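Local coordinates for RimK-related lysine biosynthesis protein (Thermococcus kodakarensis, PDB 5K2M) that binds ADP and magnesium ions and, as a RimK-family ATP-grasp enzyme of the LysX subfamily, probably acts as an ATP-dependent ligase in amino-acid biosynthesis, at residues V9-E14 / N245-N250; V45-N50 / K262-A267; L103-A108 / V144-K149; Y117-K122 / H159-F164. All coordinates share one frame; numbering follows the deposited sequence.

Contact 1: residues V9-E14 / N245-N250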
# COMPACT_ATOMS: atom_id res chain seq x y z
N VAL A 9 -18.96 36.90 -20.13
CA VAL A 9 -19.38 37.54 -21.36
C VAL A 9 -18.56 38.82 -21.46
O VAL A 9 -18.04 39.31 -20.45
CB VAL A 9 -20.90 37.83 -21.40
CG1 VAL A 9 -21.72 36.54 -21.37
CG2 VAL A 9 -21.33 38.73 -20.26
N LEU A 10 -18.42 39.34 -22.67
CA LEU A 10 -17.67 40.57 -22.86
C LEU A 10 -18.64 41.74 -22.90
O LEU A 10 -19.21 42.07 -23.96
CB LEU A 10 -16.83 40.50 -24.15
CG LEU A 10 -15.74 39.44 -24.16
CD1 LEU A 10 -15.11 39.33 -25.54
CD2 LEU A 10 -14.66 39.71 -23.12
N ARG A 11 -18.86 42.35 -21.74
CA ARG A 11 -19.68 43.56 -21.63
C ARG A 11 -18.85 44.75 -22.12
O ARG A 11 -17.68 44.60 -22.48
CB ARG A 11 -20.13 43.80 -20.17
CG ARG A 11 -20.93 42.67 -19.54
CD ARG A 11 -20.97 42.74 -18.01
NE ARG A 11 -19.68 42.46 -17.39
CZ ARG A 11 -19.45 42.44 -16.08
NH1 ARG A 11 -20.44 42.67 -15.21
NH2 ARG A 11 -18.21 42.19 -15.61
N ARG A 12 -19.46 45.92 -22.16
CA ARG A 12 -18.74 47.11 -22.57
C ARG A 12 -17.45 47.31 -21.75
O ARG A 12 -16.41 47.63 -22.30
CB ARG A 12 -19.66 48.33 -22.47
CG ARG A 12 -18.97 49.68 -22.53
CD ARG A 12 -18.20 49.90 -23.83
NE ARG A 12 -17.11 50.85 -23.62
CZ ARG A 12 -17.26 52.16 -23.39
NH1 ARG A 12 -18.48 52.71 -23.34
NH2 ARG A 12 -16.19 52.92 -23.21
N GLU A 13 -17.54 47.11 -20.44
CA GLU A 13 -16.36 47.20 -19.57
C GLU A 13 -15.19 46.33 -20.07
O GLU A 13 -14.05 46.82 -20.15
CB GLU A 13 -16.71 46.82 -18.13
CG GLU A 13 -17.51 47.86 -17.35
CD GLU A 13 -19.02 47.71 -17.47
OE1 GLU A 13 -19.74 48.29 -16.62
OE2 GLU A 13 -19.51 47.03 -18.41
N GLU A 14 -15.47 45.07 -20.42
CA GLU A 14 -14.42 44.13 -20.85
C GLU A 14 -13.82 44.52 -22.20
O GLU A 14 -12.61 44.37 -22.41
CB GLU A 14 -14.94 42.68 -20.90
CG GLU A 14 -15.05 42.02 -19.53
CD GLU A 14 -16.24 42.52 -18.72
OE1 GLU A 14 -17.36 42.59 -19.27
OE2 GLU A 14 -16.07 42.85 -17.52
N ASN A 245 -15.39 43.47 -8.45
CA ASN A 245 -15.47 43.30 -9.91
C ASN A 245 -16.29 44.43 -10.50
O ASN A 245 -17.36 44.23 -11.06
CB ASN A 245 -16.06 41.94 -10.31
CG ASN A 245 -15.87 41.61 -11.81
OD1 ASN A 245 -15.17 42.31 -12.54
ND2 ASN A 245 -16.50 40.52 -12.25
N MET A 246 -15.76 45.63 -10.34
CA MET A 246 -16.47 46.87 -10.70
C MET A 246 -17.11 46.88 -12.10
O MET A 246 -16.48 46.54 -13.10
CB MET A 246 -15.51 48.05 -10.57
CG MET A 246 -14.26 47.96 -11.43
SD MET A 246 -13.20 49.42 -11.36
CE MET A 246 -12.88 49.50 -9.61
N GLU A 247 -18.37 47.27 -12.16
CA GLU A 247 -18.94 47.75 -13.41
C GLU A 247 -18.82 49.27 -13.40
O GLU A 247 -18.80 49.89 -12.33
CB GLU A 247 -20.39 47.27 -13.60
CG GLU A 247 -20.52 45.84 -14.11
CD GLU A 247 -21.96 45.37 -14.20
OE1 GLU A 247 -22.64 45.40 -13.16
OE2 GLU A 247 -22.43 44.98 -15.29
N PHE A 248 -18.72 49.86 -14.59
CA PHE A 248 -18.44 51.29 -14.70
C PHE A 248 -18.87 51.97 -16.00
O PHE A 248 -18.58 53.15 -16.19
CB PHE A 248 -16.94 51.54 -14.46
CG PHE A 248 -16.03 50.77 -15.37
CD1 PHE A 248 -15.78 51.21 -16.67
CD2 PHE A 248 -15.40 49.61 -14.93
CE1 PHE A 248 -14.94 50.50 -17.51
CE2 PHE A 248 -14.55 48.90 -15.76
CZ PHE A 248 -14.32 49.34 -17.05
N LYS A 249 -19.58 51.26 -16.88
CA LYS A 249 -19.89 51.82 -18.18
C LYS A 249 -20.73 53.10 -18.07
O LYS A 249 -20.53 54.03 -18.85
CB LYS A 249 -20.56 50.80 -19.11
CG LYS A 249 -21.99 50.43 -18.78
CD LYS A 249 -22.51 49.39 -19.76
CE LYS A 249 -23.97 49.05 -19.50
NZ LYS A 249 -24.19 48.38 -18.19
N ASN A 250 -21.66 53.14 -17.12
CA ASN A 250 -22.46 54.35 -16.92
C ASN A 250 -21.64 55.43 -16.23
O ASN A 250 -21.76 56.61 -16.56
CB ASN A 250 -23.75 54.06 -16.13
CG ASN A 250 -24.66 53.07 -16.84
OD1 ASN A 250 -25.13 53.31 -17.96
ND2 ASN A 250 -24.91 51.94 -16.19
O HOH W 1 -18.91 42.49 -12.89

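Contact 2: residues V45-N50 / K262-A267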
# COMPACT_ATOMS: atom_id res chain seq x y z
N VAL A 45 0.16 39.04 -15.89
CA VAL A 45 -0.91 39.43 -15.00
C VAL A 45 -2.23 39.01 -15.62
O VAL A 45 -2.33 38.92 -16.85
CB VAL A 45 -0.88 40.96 -14.70
CG1 VAL A 45 -1.04 41.78 -15.97
CG2 VAL A 45 -1.94 41.34 -13.68
N VAL A 46 -3.22 38.72 -14.78
CA VAL A 46 -4.58 38.49 -15.25
C VAL A 46 -5.54 39.48 -14.61
O VAL A 46 -5.52 39.67 -13.39
CB VAL A 46 -5.07 37.07 -14.95
CG1 VAL A 46 -6.52 36.90 -15.38
CG2 VAL A 46 -4.18 36.07 -15.66
N ILE A 47 -6.37 40.10 -15.44
CA ILE A 47 -7.43 40.98 -14.99
C ILE A 47 -8.69 40.14 -14.89
O ILE A 47 -9.20 39.64 -15.89
CB ILE A 47 -7.62 42.16 -15.97
CG1 ILE A 47 -6.35 43.02 -15.97
CG2 ILE A 47 -8.81 43.01 -15.57
CD1 ILE A 47 -6.25 44.00 -17.12
N ILE A 48 -9.18 39.98 -13.67
CA ILE A 48 -10.28 39.06 -13.37
C ILE A 48 -11.62 39.76 -13.59
O ILE A 48 -11.95 40.69 -12.86
CB ILE A 48 -10.17 38.58 -11.91
CG1 ILE A 48 -8.84 37.85 -11.68
CG2 ILE A 48 -11.35 37.67 -11.54
CD1 ILE A 48 -8.73 36.49 -12.35
N ARG A 49 -12.38 39.32 -14.59
CA ARG A 49 -13.65 39.97 -14.94
C ARG A 49 -14.86 39.02 -15.05
O ARG A 49 -15.88 39.41 -15.63
CB ARG A 49 -13.49 40.78 -16.22
CG ARG A 49 -12.44 41.88 -16.15
CD ARG A 49 -12.82 42.97 -15.17
NE ARG A 49 -14.10 43.58 -15.53
CZ ARG A 49 -14.66 44.60 -14.89
NH1 ARG A 49 -15.83 45.06 -15.31
NH2 ARG A 49 -14.06 45.18 -13.86
N ASN A 50 -14.77 37.83 -14.47
CA ASN A 50 -15.88 36.86 -14.52
C ASN A 50 -17.15 37.48 -13.90
O ASN A 50 -17.06 38.11 -12.85
CB ASN A 50 -15.55 35.57 -13.75
CG ASN A 50 -14.23 34.91 -14.14
OD1 ASN A 50 -14.21 33.74 -14.54
ND2 ASN A 50 -13.12 35.61 -13.96
N LYS A 262 -7.29 53.05 -16.19
CA LYS A 262 -6.70 53.05 -14.85
C LYS A 262 -6.58 51.63 -14.30
O LYS A 262 -5.60 51.30 -13.63
CB LYS A 262 -7.54 53.92 -13.91
CG LYS A 262 -7.55 55.40 -14.25
CD LYS A 262 -6.27 56.05 -13.79
CE LYS A 262 -6.17 57.49 -14.23
NZ LYS A 262 -4.83 58.04 -13.86
N LEU A 263 -7.58 50.79 -14.58
CA LEU A 263 -7.56 49.42 -14.12
C LEU A 263 -6.40 48.66 -14.78
O LEU A 263 -5.69 47.90 -14.12
CB LEU A 263 -8.90 48.74 -14.43
CG LEU A 263 -9.07 47.25 -14.11
CD1 LEU A 263 -9.03 47.03 -12.61
CD2 LEU A 263 -10.37 46.72 -14.69
N VAL A 264 -6.21 48.88 -16.08
CA VAL A 264 -5.12 48.24 -16.82
C VAL A 264 -3.75 48.76 -16.37
O VAL A 264 -2.81 47.97 -16.24
CB VAL A 264 -5.30 48.41 -18.34
CG1 VAL A 264 -4.05 47.99 -19.09
CG2 VAL A 264 -6.50 47.60 -18.81
N GLU A 265 -3.63 50.07 -16.12
CA GLU A 265 -2.37 50.65 -15.62
C GLU A 265 -1.98 50.04 -14.28
O GLU A 265 -0.82 49.74 -14.04
CB GLU A 265 -2.48 52.17 -15.49
CG GLU A 265 -2.51 52.90 -16.83
CD GLU A 265 -2.88 54.38 -16.73
OE1 GLU A 265 -2.89 54.93 -15.60
OE2 GLU A 265 -3.14 54.99 -17.78
N TYR A 266 -2.96 49.83 -13.41
CA TYR A 266 -2.72 49.16 -12.16
C TYR A 266 -2.29 47.72 -12.40
O TYR A 266 -1.32 47.25 -11.81
CB TYR A 266 -3.97 49.21 -11.31
CG TYR A 266 -3.78 48.55 -9.98
CD1 TYR A 266 -2.99 49.14 -9.01
CD2 TYR A 266 -4.37 47.34 -9.69
CE1 TYR A 266 -2.79 48.54 -7.79
CE2 TYR A 266 -4.17 46.73 -8.47
CZ TYR A 266 -3.39 47.35 -7.52
OH TYR A 266 -3.19 46.77 -6.31
N ALA A 267 -3.01 47.01 -13.28
CA ALA A 267 -2.60 45.66 -13.66
C ALA A 267 -1.17 45.65 -14.17
O ALA A 267 -0.41 44.75 -13.81
CB ALA A 267 -3.54 45.09 -14.70

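Contact 3: residues L103-A108 / V144-K149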
# COMPACT_ATOMS: atom_id res chain seq x y z
N LEU A 103 -26.40 34.29 13.32
CA LEU A 103 -25.98 33.02 12.76
C LEU A 103 -27.11 32.00 12.72
O LEU A 103 -26.88 30.85 12.37
CB LEU A 103 -24.82 32.46 13.58
CG LEU A 103 -23.42 32.98 13.28
CD1 LEU A 103 -23.08 32.81 11.81
CD2 LEU A 103 -23.26 34.43 13.70
N SER A 104 -28.31 32.42 13.09
CA SER A 104 -29.49 31.59 12.98
C SER A 104 -30.75 32.46 12.93
O SER A 104 -30.72 33.66 13.28
CB SER A 104 -29.58 30.61 14.15
OG SER A 104 -29.91 31.29 15.35
N GLU A 105 -31.85 31.85 12.50
CA GLU A 105 -33.16 32.49 12.46
C GLU A 105 -33.54 33.05 13.83
O GLU A 105 -34.02 34.18 13.93
CB GLU A 105 -34.23 31.49 11.97
CG GLU A 105 -35.67 32.01 12.04
CD GLU A 105 -36.72 31.04 11.51
OE1 GLU A 105 -36.35 29.90 11.13
OE2 GLU A 105 -37.92 31.42 11.49
N GLY A 106 -33.32 32.26 14.87
CA GLY A 106 -33.66 32.65 16.23
C GLY A 106 -32.81 33.80 16.74
O GLY A 106 -33.28 34.65 17.51
N GLY A 107 -31.55 33.83 16.33
CA GLY A 107 -30.69 34.97 16.63
C GLY A 107 -31.10 36.23 15.89
O GLY A 107 -31.05 37.32 16.46
N ALA A 108 -31.51 36.08 14.63
CA ALA A 108 -31.89 37.21 13.78
C ALA A 108 -33.10 37.96 14.30
O ALA A 108 -33.20 39.18 14.15
CB ALA A 108 -32.14 36.73 12.37
N VAL A 144 -39.09 37.23 5.89
CA VAL A 144 -37.76 37.17 5.30
C VAL A 144 -36.97 35.98 5.83
O VAL A 144 -36.39 35.22 5.05
CB VAL A 144 -36.98 38.48 5.54
CG1 VAL A 144 -35.51 38.34 5.14
CG2 VAL A 144 -37.62 39.61 4.75
N LEU A 145 -36.95 35.80 7.14
CA LEU A 145 -36.20 34.70 7.74
C LEU A 145 -36.77 33.32 7.38
O LEU A 145 -36.01 32.36 7.19
CB LEU A 145 -36.13 34.85 9.26
CG LEU A 145 -35.39 36.10 9.76
CD1 LEU A 145 -35.58 36.21 11.26
CD2 LEU A 145 -33.91 36.03 9.41
N GLU A 146 -38.10 33.22 7.27
CA GLU A 146 -38.75 31.99 6.78
C GLU A 146 -38.25 31.63 5.39
O GLU A 146 -37.93 30.49 5.10
CB GLU A 146 -40.29 32.11 6.74
CG GLU A 146 -41.03 31.46 7.89
CD GLU A 146 -40.89 29.94 7.93
OE1 GLU A 146 -41.44 29.23 7.05
OE2 GLU A 146 -40.20 29.47 8.87
N HIS A 147 -38.19 32.62 4.51
CA HIS A 147 -37.74 32.36 3.15
C HIS A 147 -36.25 32.03 3.07
O HIS A 147 -35.87 31.09 2.38
CB HIS A 147 -38.13 33.50 2.21
CG HIS A 147 -39.60 33.57 1.98
ND1 HIS A 147 -40.19 33.22 0.78
CD2 HIS A 147 -40.61 33.90 2.81
CE1 HIS A 147 -41.50 33.35 0.89
NE2 HIS A 147 -41.78 33.76 2.11
N ARG A 148 -35.41 32.78 3.79
CA ARG A 148 -33.98 32.48 3.82
C ARG A 148 -33.71 31.05 4.31
O ARG A 148 -32.86 30.35 3.77
CB ARG A 148 -33.25 33.47 4.72
CG ARG A 148 -33.19 34.88 4.17
CD ARG A 148 -32.28 35.00 2.98
NE ARG A 148 -31.82 36.38 2.90
CZ ARG A 148 -30.83 36.88 3.64
NH1 ARG A 148 -30.53 38.16 3.52
NH2 ARG A 148 -30.13 36.11 4.50
N LYS A 149 -34.44 30.65 5.34
CA LYS A 149 -34.37 29.32 5.92
C LYS A 149 -34.50 28.22 4.86
O LYS A 149 -33.70 27.29 4.83
CB LYS A 149 -35.48 29.18 6.97
CG LYS A 149 -35.71 27.81 7.59
CD LYS A 149 -37.10 27.74 8.22
CE LYS A 149 -37.18 26.76 9.38
NZ LYS A 149 -36.97 25.36 8.94

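Contact 4: residues Y117-K122 / H159-F164. With ADP (adenosine-5'-diphosphate), chain O.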
# COMPACT_ATOMS: atom_id res chain seq x y z
N TYR A 117 -36.59 49.44 13.90
CA TYR A 117 -37.21 49.28 12.60
C TYR A 117 -37.35 50.66 12.02
O TYR A 117 -37.54 51.59 12.77
CB TYR A 117 -38.61 48.68 12.72
CG TYR A 117 -38.68 47.23 13.15
CD1 TYR A 117 -38.37 46.19 12.27
CD2 TYR A 117 -39.11 46.89 14.45
CE1 TYR A 117 -38.47 44.86 12.66
CE2 TYR A 117 -39.19 45.57 14.85
CZ TYR A 117 -38.89 44.56 13.96
OH TYR A 117 -38.99 43.26 14.39
N PRO A 118 -37.28 50.80 10.70
CA PRO A 118 -37.13 49.71 9.75
C PRO A 118 -35.67 49.34 9.59
O PRO A 118 -34.79 50.16 9.84
CB PRO A 118 -37.69 50.30 8.46
CG PRO A 118 -37.45 51.76 8.58
CD PRO A 118 -37.36 52.11 10.03
N LEU A 119 -35.42 48.12 9.18
CA LEU A 119 -34.06 47.68 8.95
C LEU A 119 -33.95 47.07 7.56
O LEU A 119 -34.95 46.82 6.89
CB LEU A 119 -33.58 46.73 10.05
CG LEU A 119 -34.44 45.52 10.39
CD1 LEU A 119 -34.17 44.40 9.40
CD2 LEU A 119 -34.14 45.02 11.79
N VAL A 120 -32.71 46.87 7.13
CA VAL A 120 -32.41 46.33 5.83
C VAL A 120 -31.74 44.97 5.97
O VAL A 120 -30.76 44.82 6.70
CB VAL A 120 -31.52 47.30 5.03
CG1 VAL A 120 -31.04 46.64 3.75
CG2 VAL A 120 -32.30 48.58 4.72
N SER A 121 -32.32 44.00 5.28
CA SER A 121 -31.80 42.65 5.19
C SER A 121 -31.13 42.49 3.83
O SER A 121 -31.68 42.92 2.81
CB SER A 121 -32.95 41.66 5.31
OG SER A 121 -32.50 40.34 5.07
N LYS A 122 -29.96 41.86 3.79
CA LYS A 122 -29.30 41.62 2.52
C LYS A 122 -28.38 40.42 2.63
O LYS A 122 -27.83 40.18 3.71
CB LYS A 122 -28.54 42.86 2.06
CG LYS A 122 -27.41 43.26 2.97
CD LYS A 122 -26.67 44.47 2.45
CE LYS A 122 -27.38 45.78 2.73
NZ LYS A 122 -26.47 46.96 2.52
N HIS A 159 -26.94 35.88 8.60
CA HIS A 159 -27.93 36.95 8.60
C HIS A 159 -27.31 38.30 8.90
O HIS A 159 -26.91 38.56 10.04
CB HIS A 159 -29.02 36.64 9.62
CG HIS A 159 -29.75 35.38 9.32
ND1 HIS A 159 -30.72 35.30 8.35
CD2 HIS A 159 -29.63 34.14 9.84
CE1 HIS A 159 -31.18 34.06 8.29
NE2 HIS A 159 -30.54 33.34 9.19
N TYR A 160 -27.26 39.14 7.87
CA TYR A 160 -26.61 40.44 7.92
C TYR A 160 -27.64 41.52 7.69
O TYR A 160 -28.44 41.46 6.73
CB TYR A 160 -25.53 40.51 6.83
CG TYR A 160 -24.86 41.86 6.67
CD1 TYR A 160 -23.75 42.20 7.43
CD2 TYR A 160 -25.34 42.79 5.76
CE1 TYR A 160 -23.13 43.43 7.27
CE2 TYR A 160 -24.74 44.02 5.59
CZ TYR A 160 -23.62 44.33 6.33
OH TYR A 160 -23.03 45.56 6.15
N PHE A 161 -27.63 42.52 8.58
CA PHE A 161 -28.65 43.57 8.60
C PHE A 161 -28.00 44.93 8.82
O PHE A 161 -26.98 45.03 9.47
CB PHE A 161 -29.61 43.35 9.77
CG PHE A 161 -30.42 42.10 9.70
CD1 PHE A 161 -31.62 42.07 9.01
CD2 PHE A 161 -30.02 40.96 10.37
CE1 PHE A 161 -32.40 40.92 8.97
CE2 PHE A 161 -30.79 39.80 10.33
CZ PHE A 161 -31.98 39.79 9.63
N GLN A 162 -28.62 45.98 8.29
CA GLN A 162 -28.26 47.35 8.60
C GLN A 162 -29.49 48.12 9.03
O GLN A 162 -30.61 47.73 8.72
CB GLN A 162 -27.70 48.06 7.36
CG GLN A 162 -26.34 47.58 6.91
CD GLN A 162 -25.90 48.26 5.62
OE1 GLN A 162 -26.70 48.43 4.72
NE2 GLN A 162 -24.64 48.65 5.54
N GLU A 163 -29.29 49.21 9.76
CA GLU A 163 -30.32 50.23 9.92
C GLU A 163 -30.74 50.72 8.54
O GLU A 163 -29.91 50.84 7.65
CB GLU A 163 -29.80 51.42 10.74
CG GLU A 163 -28.69 52.21 10.06
CD GLU A 163 -28.15 53.35 10.90
OE1 GLU A 163 -28.87 53.86 11.77
OE2 GLU A 163 -26.98 53.73 10.71
N PHE A 164 -32.02 51.03 8.36
CA PHE A 164 -32.46 51.68 7.12
C PHE A 164 -31.99 53.13 7.15
O PHE A 164 -32.35 53.89 8.04
CB PHE A 164 -33.97 51.61 6.94
CG PHE A 164 -34.47 52.34 5.72
CD1 PHE A 164 -34.31 51.80 4.45
CD2 PHE A 164 -35.12 53.56 5.84
CE1 PHE A 164 -34.78 52.47 3.33
CE2 PHE A 164 -35.59 54.23 4.72
CZ PHE A 164 -35.41 53.69 3.46
PB ADP O . -25.50 45.28 -3.62
O1B ADP O . -25.44 46.54 -4.43
O2B ADP O . -26.62 44.34 -4.02
O3B ADP O . -24.20 44.54 -3.48
PA ADP O . -25.94 47.20 -1.50
O1A ADP O . -25.01 48.13 -2.25
O2A ADP O . -25.71 47.09 -0.03
O3A ADP O . -25.95 45.72 -2.13
O5' ADP O . -27.46 47.67 -1.73
C5' ADP O . -27.93 48.05 -3.00
C4' ADP O . -28.60 49.42 -2.92
O4' ADP O . -29.70 49.35 -2.01
C3' ADP O . -27.70 50.54 -2.43
O3' ADP O . -27.00 51.18 -3.51
C2' ADP O . -28.71 51.47 -1.77
O2' ADP O . -29.36 52.30 -2.72
C1' ADP O . -29.76 50.53 -1.22
N9 ADP O . -29.45 50.20 0.18
C8 ADP O . -28.71 49.15 0.61
N7 ADP O . -28.60 49.14 1.95
C5 ADP O . -29.28 50.22 2.39
C6 ADP O . -29.59 50.79 3.70
N6 ADP O . -29.13 50.21 4.83
N1 ADP O . -30.33 51.92 3.72
C2 ADP O . -30.79 52.50 2.61
N3 ADP O . -30.56 52.04 1.38
C4 ADP O . -29.83 50.91 1.22
O HOH W 2 -30.48 39.50 6.43
O HOH W 3 -23.40 46.49 3.56
O HOH W 4 -28.33 38.28 5.48

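Contact 1: residues V9-E14 / N245-N250
Glu13, near the start of helix 12-24, reaches across to Phe248 and Lys249, where helix 249-255 begins; the first helix turn of the N-terminal region thus meets the RimK-like ATP-grasp range. Its CB lies 3.6 Å from CZ of the Phe248 ring. CG then settles over the middle of that ring, a CH-pi contact with 3.4 Å between Glu13 CG and the Phe248 ring centroid. CG is anti to the carbonyl carbon (chi1 -74°), and a bend at the next torsion (chi2 90°) swings CD round to face the backbone amides. OE1 accepts two of them: Phe248 N at 2.8 Å, on the anti lone pair, and Lys249 N at 3.0 Å, from 59° above the carboxylate plane. An alanine here would probably leave both N-H groups without their shared acceptor and uncover the ring face that CG occupies. Beside it, Arg11 NH1 makes a salt bridge with Glu247 OE2 (3.1 Å), while NE and NH2 grip Glu14 side-on; water 1 bridges Arg11 NH1 and Asn245 O. Glu247 OE1 is bonded by Trp128, and Glu247 N by a modified side chain of another protein's chain. The carboxylates of Glu13 and Glu247 come within 4.5 Å, OE1 to OE2. The join is polar, and Arg11 and the helix-start amides probably ease its crowding of carboxylates.

Contact 2: residues V45-N50 / K262-A267
Ile47 of strand 45-49 packs against Ala267 and Leu263 of helix 259-272, and these three residues make most of the contact. The strand is an inner member of the four-stranded parallel sheet of the N-terminal region, which resembles the Rossmann-like domain that precedes the catalytic core in many ATP-grasp enzymes. The helix, from the C-terminal end of the chain, packs on one face of this sheet. Strand and helix run roughly antiparallel, at 144°, with their axes 9.4 Å apart. Ile47 uses both branches. CG1, anti to the carbonyl carbon (chi1 -64°), comes 3.7 Å from Ala267 CB, and CD1 beyond it touches the same methyl and also Val264 CG2, the latter at 4.0 Å. The other branch, CG2, meets Leu263 CD2 at 4.1 Å. With only a CB to fit in, the small Ala267 probably lets the isoleucine come close to the helix. On either side of Ile47 in the strand, Val46 and Ile48 pack on helix 53-65 instead. Val45 ends the row, its two methyls against Ala267 O. At the far end the guanidinium of Arg49 is held by partners beyond this helix: NE pairs with Glu14 of helix 12-24 and NH1 bonds Met246 O. Arg49 NH2 rests against Leu263 CD2, 4.1 Å away.

Contact 3: residues L103-A108 / V144-K149
Just ahead of Glu105 and Ala108, which meet Leu145, Ser104 OG is gripped twice: it accepts Gly107 N at 3.2 Å, an N-cap bond that starts helix 105-108, and it is hydrogen-bonded to Asp33 of a third subunit. The short helix packs beside helix 138-150, and Ala108 and Leu145 both touch His159 of the antiparallel sheet that forms one lobe of the ATP-grasp fold. Glu105 reaches across to helix 138-150. Its CG, anti to the backbone N (chi1 173°), lies 4.0 Å from Leu145 CB, and the extended chain carries the carboxylate on to Lys149 and Glu146. OE1 lies 3.7 Å from Lys149 CE, beside its aliphatic chain, with NZ farther off. OE2 stands 4.0 Å from Glu146 OE2, a close pair of like charges; the strongest partner of Glu146 is Leu131 N of a second subunit, bonded to OE1. An alanine in place of Glu105 would probably open a gap beside Leu145 CB and leave the Lys149 chain freer to turn. Deeper in, both leucine methyls press on one alanine: Ala108 CB is 3.5 Å from Leu145 CD2 and 3.7 Å from Leu145 CD1.

Contact 4: residues Y117-K122 / H159-F164
Strands 119-122 and 159-163 run antiparallel, at 151°, with Val120 and Gln162 as a hydrogen-bonded pair: Val120 N to Gln162 O is 2.8 Å, Gln162 N to Val120 O 2.9 Å. They are the two inner strands of the antiparallel sheet in one ATP-grasp lobe, and ADP lies on one face of it. Past the strand ends, Phe164 N bonds the carbonyl of Pro118, a residue preceded by a cis peptide bond. On the face away from the nucleotide, Ser121 CB comes near the Phe161 ring, which helix 111-115 covers; Leu119 CD1 touches Phe161 CD1 at 3.5 Å. On the nucleotide face Val120 puts CG2 against the adenine and against the edge of the Phe164 ring. Lys122 starts with CG between the backbone N and the carbonyl carbon (chi1 63°), and CG lies in plane at the edge of the Tyr160 ring. The two side chains then run side by side. Lys122 NZ bonds ADP O2A, ADP N7 and Gln162 OE1, with water 3 a further, longer acceptor. The amide of Gln162 is steadied from its other end by Asn240, which bonds NE2. The adenine amino group N6 gives one bond to Glu163 O and one to Gln162 OE1, each 3.0 Å. Gln162 OE1 thus serves ADP and protein together, with Lys122 NZ 2.7 Å away and 56° out of the amide plane.

In the fold
Contacts 1 and 2 form one pair, contacts 3 and 4 another, on opposite sides of the chain's centre. The first pair, with centres 12 Å apart, joins the N-terminal parallel sheet and helix 12-24 to the last two helices, 249-255 and 259-272; Arg49 of contact 2 bonds Glu14 and Met246 of contact 1. The second pair, centres 13 Å apart, lies in the ATP-grasp range, where helix 138-150 leads to strand 159-163, and Arg148 and Leu145 rest on Ser121 and His159. Within each pair the segments alternate along the chain, and contacts 3 and 4 fall between the segments that contacts 1 and 2 bring together. One pair thus ties the chain's two ends; the other helps build one of the lobes that hold the nucleotide.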